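Local coordinates for EscD/YscD/HrpQ family type III secretion system inner membrane ring protein (Pseudomonas aeruginosa, PDB 6UID), which forms part of the inner membrane ring of the type III secretion system, its cytoplasmic domain probably connecting the basal body to the cytosolic sorting platform, at residues A[7-12]-A[35-40]; A[47-52]-A[91-96]; A[70-75]-A[84-89]. One frame throughout, in Å; residues are numbered along the deposited sequence. Where two conformers were deposited one is given.

Contact 1: A[7-12]-A[35-40]; sequences IRFYSG and ADLVLL
Phe-9, Leu-37 and Leu-39 carry most of this contact, in which strand 5-9 of one sheet faces the edge strand 37-38 of the other. The Phe-9 ring is met from two directions. Leu-39 lays one methyl, CD2, over a ring face as a CH-pi contact, 4.0 Å from the ring centroid. The methyl sits 19° off the ring normal, shifted toward the rim. Leu-37 instead brings CD1 in at the edge of the ring, in its plane, 4.0 Å from CZ of Phe-9. That same methyl also touches Ile-7, whose side chain reaches it tip to tip, CG2 lying 4.1 Å from Leu-37 CD1. In Phe-9, CG stands anti to the carbonyl carbon (chi1 -63°), on the side of the backbone N, from where the ring extends to the two leucines. Further along, Gly-12 runs close to Leu-40 with main chain alone, its C atom 4.0 Å from the Leu-40 carbonyl O, and its positive phi suits glycine. Val-19, Val-26, Leu-28 and Leu-93 extend the same apolar layer, while Asn-14 holds the main chain of Val-38 and Leu-40 through its side-chain amide. The pairing of the two sheets of this FHA-like beta sandwich thus rests here on methyl-to-ring and methyl-to-methyl packing, which is non-directional and depends on fit of shape and exclusion of solvent.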
loop_
_atom_site.group_PDB
_atom_site.type_symbol
_atom_site.label_atom_id
_atom_site.label_comp_id
_atom_site.label_asym_id
_atom_site.label_seq_id
_atom_site.Cartn_x
_atom_site.Cartn_y
_atom_site.Cartn_z
ATOM N N ILE A 7 -6.813 -1.570 -7.097
ATOM C CA ILE A 7 -6.349 -1.252 -5.758
ATOM C C ILE A 7 -7.519 -0.754 -4.928
ATOM O O ILE A 7 -8.400 -0.054 -5.445
ATOM C CB ILE A 7 -5.211 -0.218 -5.821
ATOM C CG1 ILE A 7 -4.696 0.131 -4.437
ATOM C CG2 ILE A 7 -5.652 1.048 -6.533
ATOM C CD1 ILE A 7 -3.265 0.696 -4.485
ATOM N N ARG A 8 -7.548 -1.129 -3.651
ATOM C CA ARG A 8 -8.521 -0.636 -2.686
ATOM C C ARG A 8 -7.787 -0.031 -1.504
ATOM O O ARG A 8 -6.805 -0.606 -1.013
ATOM C CB ARG A 8 -9.468 -1.739 -2.195
ATOM C CG ARG A 8 -10.481 -1.209 -1.184
ATOM C CD ARG A 8 -11.690 -2.090 -1.049
ATOM N NE ARG A 8 -12.449 -1.695 0.129
ATOM C CZ ARG A 8 -13.601 -2.232 0.499
ATOM N NH1 ARG A 8 -14.156 -3.195 -0.226
ATOM N NH2 ARG A 8 -14.195 -1.796 1.599
ATOM N N PHE A 9 -8.266 1.120 -1.039
ATOM C CA PHE A 9 -7.703 1.803 0.115
ATOM C C PHE A 9 -8.542 1.582 1.362
ATOM O O PHE A 9 -9.773 1.551 1.303
ATOM C CB PHE A 9 -7.548 3.296 -0.179
ATOM C CG PHE A 9 -6.598 3.561 -1.287
ATOM C CD1 PHE A 9 -5.258 3.282 -1.143
ATOM C CD2 PHE A 9 -7.037 4.043 -2.494
ATOM C CE1 PHE A 9 -4.368 3.495 -2.181
ATOM C CE2 PHE A 9 -6.154 4.266 -3.537
ATOM C CZ PHE A 9 -4.813 3.999 -3.367
ATOM N N TYR A 10 -7.855 1.400 2.495
ATOM C CA TYR A 10 -8.463 1.110 3.791
ATOM C C TYR A 10 -7.961 2.089 4.854
ATOM O O TYR A 10 -7.725 1.701 6.019
ATOM C CB TYR A 10 -8.134 -0.309 4.241
ATOM C CG TYR A 10 -8.648 -1.416 3.371
ATOM C CD1 TYR A 10 -7.951 -1.830 2.260
ATOM C CD2 TYR A 10 -9.803 -2.098 3.693
ATOM C CE1 TYR A 10 -8.413 -2.880 1.487
ATOM C CE2 TYR A 10 -10.275 -3.141 2.927
ATOM C CZ TYR A 10 -9.573 -3.541 1.841
ATOM O OH TYR A 10 -10.042 -4.588 1.064
ATOM N N SER A 11 -7.715 3.329 4.466
ATOM C CA SER A 11 -7.212 4.314 5.401
ATOM C C SER A 11 -7.526 5.723 4.931
ATOM O O SER A 11 -7.684 5.998 3.736
ATOM C CB SER A 11 -5.696 4.166 5.570
ATOM O OG SER A 11 -5.028 4.253 4.341
ATOM N N GLY A 12 -7.578 6.632 5.907
ATOM C CA GLY A 12 -7.651 8.049 5.628
ATOM C C GLY A 12 -8.955 8.443 4.956
ATOM O O GLY A 12 -9.977 7.757 5.057
ATOM N N ALA A 35 1.583 12.814 -7.954
ATOM C CA ALA A 35 0.906 11.577 -7.596
ATOM C C ALA A 35 -0.169 11.207 -8.604
ATOM O O ALA A 35 -1.023 12.037 -8.959
ATOM C CB ALA A 35 0.281 11.699 -6.206
ATOM N N ASP A 36 -0.119 9.958 -9.055
ATOM C CA ASP A 36 -1.164 9.386 -9.896
ATOM C C ASP A 36 -2.422 9.083 -9.099
ATOM O O ASP A 36 -3.542 9.233 -9.610
ATOM C CB ASP A 36 -0.622 8.122 -10.549
ATOM C CG ASP A 36 0.628 8.405 -11.361
ATOM O OD1 ASP A 36 0.524 9.195 -12.311
ATOM O OD2 ASP A 36 1.733 7.943 -11.022
ATOM N N LEU A 37 -2.259 8.629 -7.855
ATOM C CA LEU A 37 -3.348 8.376 -6.924
ATOM C C LEU A 37 -3.125 9.334 -5.756
ATOM O O LEU A 37 -2.122 9.225 -5.047
ATOM C CB LEU A 37 -3.319 6.922 -6.458
ATOM C CG LEU A 37 -3.387 5.861 -7.560
ATOM C CD1 LEU A 37 -3.299 4.425 -6.998
ATOM C CD2 LEU A 37 -4.647 6.045 -8.381
ATOM N N VAL A 38 -4.036 10.292 -5.577
ATOM C CA VAL A 38 -3.906 11.305 -4.528
ATOM C C VAL A 38 -4.492 10.775 -3.221
ATOM O O VAL A 38 -5.667 10.393 -3.158
ATOM C CB VAL A 38 -4.572 12.628 -4.951
ATOM C CG1 VAL A 38 -4.500 13.627 -3.829
ATOM C CG2 VAL A 38 -3.888 13.172 -6.185
ATOM N N LEU A 39 -3.666 10.762 -2.180
ATOM C CA LEU A 39 -4.011 10.227 -0.878
ATOM C C LEU A 39 -4.099 11.378 0.097
ATOM O O LEU A 39 -3.173 12.196 0.168
ATOM C CB LEU A 39 -2.915 9.288 -0.372
ATOM C CG LEU A 39 -2.648 8.045 -1.199
ATOM C CD1 LEU A 39 -1.442 7.297 -0.612
ATOM C CD2 LEU A 39 -3.870 7.159 -1.235
ATOM N N LEU A 40 -5.203 11.438 0.841
ATOM C CA LEU A 40 -5.490 12.509 1.789
ATOM C C LEU A 40 -5.550 11.884 3.175
ATOM O O LEU A 40 -6.525 11.206 3.519
ATOM C CB LEU A 40 -6.798 13.203 1.425
ATOM C CG LEU A 40 -6.825 13.825 0.025
ATOM C CD1 LEU A 40 -8.141 14.529 -0.203
ATOM C CD2 LEU A 40 -5.645 14.748 -0.179
#

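Contact 2: A[47-52]-A[91-96]; sequences VHLVLE and GPLRWT. Unlike the reference sequence in segment 91-96: Thr-96 (reference Ala).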
loop_
_atom_site.group_PDB
_atom_site.type_symbol
_atom_site.label_atom_id
_atom_site.label_comp_id
_atom_site.label_asym_id
_atom_site.label_seq_id
_atom_site.Cartn_x
_atom_site.Cartn_y
_atom_site.Cartn_z
ATOM N N VAL A 47 5.177 12.374 -2.344
ATOM C CA VAL A 47 5.215 11.051 -2.969
ATOM C C VAL A 47 5.480 10.058 -1.850
ATOM O O VAL A 47 6.584 10.011 -1.281
ATOM C CB VAL A 47 6.258 10.938 -4.087
ATOM C CG1 VAL A 47 6.250 9.539 -4.687
ATOM C CG2 VAL A 47 5.973 11.968 -5.174
ATOM N N HIS A 48 4.459 9.286 -1.515
ATOM C CA HIS A 48 4.496 8.392 -0.372
ATOM C C HIS A 48 4.939 6.982 -0.735
ATOM O O HIS A 48 5.626 6.325 0.061
ATOM C CB HIS A 48 3.087 8.343 0.235
ATOM C CG HIS A 48 3.055 7.784 1.619
ATOM N ND1 HIS A 48 3.409 8.527 2.726
ATOM C CD2 HIS A 48 2.716 6.560 2.069
ATOM C CE1 HIS A 48 3.314 7.763 3.800
ATOM N NE2 HIS A 48 2.885 6.573 3.434
ATOM N N LEU A 49 4.527 6.494 -1.900
ATOM C CA LEU A 49 4.769 5.128 -2.333
ATOM C C LEU A 49 4.782 5.116 -3.853
ATOM O O LEU A 49 3.985 5.809 -4.486
ATOM C CB LEU A 49 3.646 4.236 -1.802
ATOM C CG LEU A 49 3.710 2.740 -2.112
ATOM C CD1 LEU A 49 4.940 2.139 -1.486
ATOM C CD2 LEU A 49 2.447 2.050 -1.593
ATOM N N VAL A 50 5.719 4.374 -4.449
ATOM C CA VAL A 50 5.812 4.226 -5.891
ATOM C C VAL A 50 5.840 2.746 -6.208
ATOM O O VAL A 50 6.663 1.999 -5.654
ATOM C CB VAL A 50 7.061 4.908 -6.472
ATOM C CG1 VAL A 50 7.037 4.846 -7.982
ATOM C CG2 VAL A 50 7.134 6.334 -6.037
ATOM N N LEU A 51 4.952 2.334 -7.097
ATOM C CA LEU A 51 4.833 0.978 -7.588
ATOM C C LEU A 51 5.073 0.928 -9.091
ATOM O O LEU A 51 4.882 1.915 -9.813
ATOM C CB LEU A 51 3.408 0.463 -7.356
ATOM C CG LEU A 51 2.874 0.610 -5.938
ATOM C CD1 LEU A 51 1.399 0.246 -5.916
ATOM C CD2 LEU A 51 3.670 -0.245 -4.976
ATOM N N GLU A 52 5.455 -0.248 -9.577
ATOM C CA GLU A 52 5.518 -0.542 -10.999
ATOM C C GLU A 52 4.533 -1.662 -11.263
ATOM O O GLU A 52 4.632 -2.737 -10.641
ATOM C CB GLU A 52 6.925 -0.954 -11.422
ATOM C CG GLU A 52 7.046 -1.242 -12.924
ATOM N N GLY A 91 3.277 3.244 6.617
ATOM C CA GLY A 91 2.854 4.233 7.588
ATOM C C GLY A 91 1.338 4.310 7.662
ATOM O O GLY A 91 0.659 3.290 7.820
ATOM N N PRO A 92 0.773 5.512 7.517
ATOM C CA PRO A 92 -0.686 5.633 7.612
ATOM C C PRO A 92 -1.437 4.903 6.518
ATOM O O PRO A 92 -2.619 4.593 6.699
ATOM C CB PRO A 92 -0.936 7.146 7.534
ATOM C CG PRO A 92 0.301 7.721 6.977
ATOM C CD PRO A 92 1.436 6.807 7.291
ATOM N N LEU A 93 -0.808 4.627 5.384
ATOM C CA LEU A 93 -1.529 4.065 4.254
ATOM C C LEU A 93 -1.735 2.563 4.431
ATOM O O LEU A 93 -0.783 1.822 4.733
ATOM C CB LEU A 93 -0.736 4.296 2.978
ATOM C CG LEU A 93 -1.296 3.677 1.703
ATOM C CD1 LEU A 93 -2.603 4.321 1.338
ATOM C CD2 LEU A 93 -0.278 3.819 0.599
ATOM N N ARG A 94 -2.981 2.117 4.265
ATOM C CA ARG A 94 -3.320 0.699 4.234
ATOM C C ARG A 94 -4.048 0.410 2.923
ATOM O O ARG A 94 -4.989 1.131 2.561
ATOM C CB ARG A 94 -4.191 0.296 5.423
ATOM C CG ARG A 94 -3.586 0.650 6.774
ATOM C CD ARG A 94 -3.682 -0.488 7.808
ATOM N NE ARG A 94 -5.033 -0.717 8.316
ATOM C CZ ARG A 94 -5.330 -1.563 9.307
ATOM N NH1 ARG A 94 -6.594 -1.688 9.691
ATOM N NH2 ARG A 94 -4.369 -2.287 9.922
ATOM N N TRP A 95 -3.613 -0.623 2.217
ATOM C CA TRP A 95 -4.171 -0.897 0.901
ATOM C C TRP A 95 -4.010 -2.365 0.559
ATOM O O TRP A 95 -3.247 -3.097 1.199
ATOM C CB TRP A 95 -3.485 -0.035 -0.171
ATOM C CG TRP A 95 -2.004 -0.280 -0.367
ATOM C CD1 TRP A 95 -0.986 0.168 0.425
ATOM C CD2 TRP A 95 -1.391 -0.984 -1.442
ATOM N NE1 TRP A 95 0.217 -0.219 -0.097
ATOM C CE2 TRP A 95 -0.001 -0.922 -1.248
ATOM C CE3 TRP A 95 -1.883 -1.661 -2.561
ATOM C CZ2 TRP A 95 0.902 -1.519 -2.131
ATOM C CZ3 TRP A 95 -0.992 -2.240 -3.447
ATOM C CH2 TRP A 95 0.394 -2.195 -3.215
ATOM N N THR A 96 -4.738 -2.806 -0.462
ATOM C CA THR A 96 -4.498 -4.101 -1.063
ATOM C C THR A 96 -4.805 -4.006 -2.547
ATOM O O THR A 96 -5.380 -3.018 -3.022
ATOM C CB THR A 96 -5.335 -5.194 -0.411
ATOM O OG1 THR A 96 -4.763 -6.465 -0.765
ATOM C CG2 THR A 96 -6.771 -5.088 -0.866
#
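Trp-95 holds CG in the crowded position between its backbone N and carbonyl carbon (chi1 63°), and Leu-49 sets its own CG anti to the backbone N (chi1 -179°); from these starting points indole and isobutyl group meet between the two sheets. The Leu-49 side chain crosses the indole obliquely, and its CD2 comes closest at NE1 of Trp-95, 3.5 Å away. That CD2 also lies 3.9 Å from CD2 of Leu-93, so a single methyl of Leu-49 touches both Leu-93 and Trp-95. Leu-51 reaches the far end of the indole tip to tip, its CD1 3.8 Å from Trp-95 CH2. At the other end of the contact the His-48 ring meets the Pro-92 ring, with CE1 4.1 Å from Pro-92 CD, and places CD2 4.2 Å from CB of Leu-93. The polar atoms of this imidazole are engaged elsewhere: NE2 is hydrogen-bonded to the carbonyl O of Cys-90 and ND1 to the backbone N of Ala-45. His-48 and Leu-49 both face Leu-28 across the sheet in a classic beta bulge, and both side chains turn toward strand 93-98. The strands run nearly parallel, 17° apart with axes 11.6 Å from each other, a separation bridged by side chains. An NE2 facing a carbonyl O and an ND1 facing an N-H are consistent with a neutral imidazole protonated at NE2, its polarity met beside the buried apolar core.

Contact 3: A[70-75]-A[84-89]; sequences RQDGQA and ALAGQT
Asp-72 and Gly-87 are joined by two hydrogen bonds that run in opposite directions. The backbone N of Asp-72 donates to Gly-87 O at 2.8 Å, nearly straight at 172°, while Gly-87 N returns a bond of 2.9 Å to Asp-72 OD1, which it meets from above the carboxylate plane. A side-chain pair follows: Gln-88 NE2 gives its N-H to Gln-71 OE1 at 3.0 Å. The donor lies in the Gln-71 carbonyl plane on a lone pair of OE1, and OE1 lies in the Gln-88 amide plane; the two planes, 62° apart, meet along the bond. These residues form the antiparallel non-hydrogen-bonded pair, and their side chains lie side by side, pointing the same way, Gln-71 extended and Gln-88 bent at chi2 (-65°). Gln-71 OE1 also accepts from the backbone N of Gln-83, so two N-H groups grip it. Arg-70 and Thr-89 form the hydrogen-bonded pair, N and O of each bonded to O and N of the other at 2.9 Å. Strands 69-71 and 88-90 are thereby neighbours in the six-stranded sheet, and the chain beyond Gln-71 folds back through a type I' turn to Gln-74, a hairpin in which Gly-73 takes a conformation that calls for glycine. The Arg-70 side chain reaches into this turn, its NH1 donating to Gly-73 O, which lies in the guanidinium plane. One water bridges Arg-70 O and Gln-88 OE1, and another joins Gly-73 N to Gly-87 O. The Ala-86 methyl fits against both Gln-71 and Asp-72, CB lying 3.7 Å from Gln-71 CG and 3.5 Å from Asp-72 OD2.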
loop_
_atom_site.group_PDB
_atom_site.type_symbol
_atom_site.label_atom_id
_atom_site.label_comp_id
_atom_site.label_asym_id
_atom_site.label_seq_id
_atom_site.Cartn_x
_atom_site.Cartn_y
_atom_site.Cartn_z
ATOM N N ARG A 70 5.237 -2.595 4.504
ATOM C CA ARG A 70 5.072 -3.922 5.090
ATOM C C ARG A 70 3.952 -4.648 4.364
ATOM O O ARG A 70 3.011 -4.031 3.857
ATOM C CB ARG A 70 4.785 -3.835 6.569
ATOM C CG ARG A 70 5.950 -3.226 7.335
ATOM C CD ARG A 70 5.658 -3.047 8.811
ATOM N NE ARG A 70 6.789 -2.406 9.475
ATOM C CZ ARG A 70 7.828 -3.045 9.985
ATOM N NH1 ARG A 70 7.897 -4.376 9.955
ATOM N NH2 ARG A 70 8.811 -2.338 10.535
ATOM N N GLN A 71 4.085 -5.969 4.300
ATOM C CA GLN A 71 3.077 -6.841 3.718
ATOM C C GLN A 71 2.741 -7.857 4.798
ATOM O O GLN A 71 3.607 -8.626 5.231
ATOM C CB GLN A 71 3.613 -7.505 2.457
ATOM C CG GLN A 71 2.647 -8.500 1.869
ATOM C CD GLN A 71 3.149 -9.071 0.577
ATOM O OE1 GLN A 71 2.801 -8.605 -0.493
ATOM N NE2 GLN A 71 4.004 -10.081 0.677
ATOM N N ASP A 72 1.514 -7.802 5.304
ATOM C CA ASP A 72 1.119 -8.605 6.466
ATOM C C ASP A 72 2.130 -8.463 7.609
ATOM O O ASP A 72 2.490 -9.431 8.297
ATOM C CB ASP A 72 0.889 -10.066 6.064
ATOM C CG ASP A 72 -0.291 -10.236 5.125
ATOM O OD1 ASP A 72 -1.266 -9.443 5.219
ATOM O OD2 ASP A 72 -0.234 -11.156 4.279
ATOM N N GLY A 73 2.589 -7.230 7.814
ATOM C CA GLY A 73 3.494 -6.883 8.882
ATOM C C GLY A 73 4.966 -7.074 8.591
ATOM O O GLY A 73 5.802 -6.573 9.364
ATOM N N GLN A 74 5.323 -7.768 7.508
ATOM C CA GLN A 74 6.717 -8.053 7.199
ATOM C C GLN A 74 7.284 -6.949 6.322
ATOM O O GLN A 74 6.729 -6.656 5.258
ATOM C CB GLN A 74 6.802 -9.382 6.452
ATOM C CG GLN A 74 6.294 -10.560 7.255
ATOM C CD GLN A 74 7.136 -10.818 8.495
ATOM O OE1 GLN A 74 6.614 -10.901 9.605
ATOM N NE2 GLN A 74 8.449 -10.940 8.306
ATOM N N ALA A 75 8.397 -6.352 6.762
ATOM C CA ALA A 75 9.024 -5.288 5.991
ATOM C C ALA A 75 9.438 -5.799 4.626
ATOM O O ALA A 75 9.984 -6.897 4.493
ATOM C CB ALA A 75 10.247 -4.745 6.721
ATOM N N ALA A 84 -1.191 -10.287 -4.189
ATOM C CA ALA A 84 -2.580 -9.870 -4.241
ATOM C C ALA A 84 -3.321 -10.312 -2.983
ATOM O O ALA A 84 -3.153 -11.433 -2.483
ATOM C CB ALA A 84 -3.252 -10.463 -5.482
ATOM N N LEU A 85 -4.126 -9.386 -2.468
ATOM C CA LEU A 85 -5.016 -9.554 -1.326
ATOM C C LEU A 85 -4.279 -9.667 -0.003
ATOM O O LEU A 85 -4.928 -9.810 1.030
ATOM C CB LEU A 85 -6.042 -10.678 -1.505
ATOM C CG LEU A 85 -7.027 -10.407 -2.637
ATOM C CD1 LEU A 85 -8.043 -11.525 -2.677
ATOM C CD2 LEU A 85 -7.760 -9.091 -2.500
ATOM N N ALA A 86 -2.958 -9.564 0.012
ATOM C CA ALA A 86 -2.258 -9.409 1.275
ATOM C C ALA A 86 -2.414 -7.973 1.774
ATOM O O ALA A 86 -2.635 -7.042 0.991
ATOM C CB ALA A 86 -0.784 -9.754 1.099
ATOM N N GLY A 87 -2.335 -7.782 3.089
ATOM C CA GLY A 87 -2.460 -6.438 3.643
ATOM C C GLY A 87 -1.198 -5.616 3.509
ATOM O O GLY A 87 -0.166 -5.949 4.106
ATOM N N GLN A 88 -1.240 -4.551 2.717
ATOM C CA GLN A 88 -0.090 -3.695 2.477
ATOM C C GLN A 88 -0.216 -2.445 3.345
ATOM O O GLN A 88 -1.286 -1.825 3.411
ATOM C CB GLN A 88 -0.035 -3.278 0.995
ATOM C CG GLN A 88 -0.201 -4.393 -0.002
ATOM C CD GLN A 88 0.919 -5.432 0.004
ATOM O OE1 GLN A 88 2.022 -5.187 0.504
ATOM N NE2 GLN A 88 0.656 -6.576 -0.596
ATOM N N THR A 89 0.878 -2.041 3.978
ATOM C CA THR A 89 0.904 -0.795 4.736
ATOM C C THR A 89 2.169 -0.026 4.412
ATOM O O THR A 89 3.182 -0.600 4.017
ATOM C CB THR A 89 0.805 -0.981 6.256
ATOM O OG1 THR A 89 1.931 -1.752 6.713
ATOM C CG2 THR A 89 -0.462 -1.684 6.623
HETATM O O HOH W 1 3.801 -3.196 1.124
HETATM O O HOH W 2 1.341 -4.811 6.522
#

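Contacts 1 and 2 both bridge the two sheets of the sandwich, whereas contact 3 joins strands within the six-stranded sheet. Strands 5-9, 93-98, 88-90 and 69-71 lie side by side in that sheet, so strand 93-98 borders contact 1 on one flank and contact 3 on the other. The centres of contacts 1 and 2 are about 8 Å apart, those of 2 and 3 about 11 Å, and those of 1 and 3 about 16 Å, on opposite sides of the chain's centre. Along the chain contact 1 closes before the others open, and both segments of contact 3 fall between those of contact 2. The first and last strands are thus both tied to the other sheet.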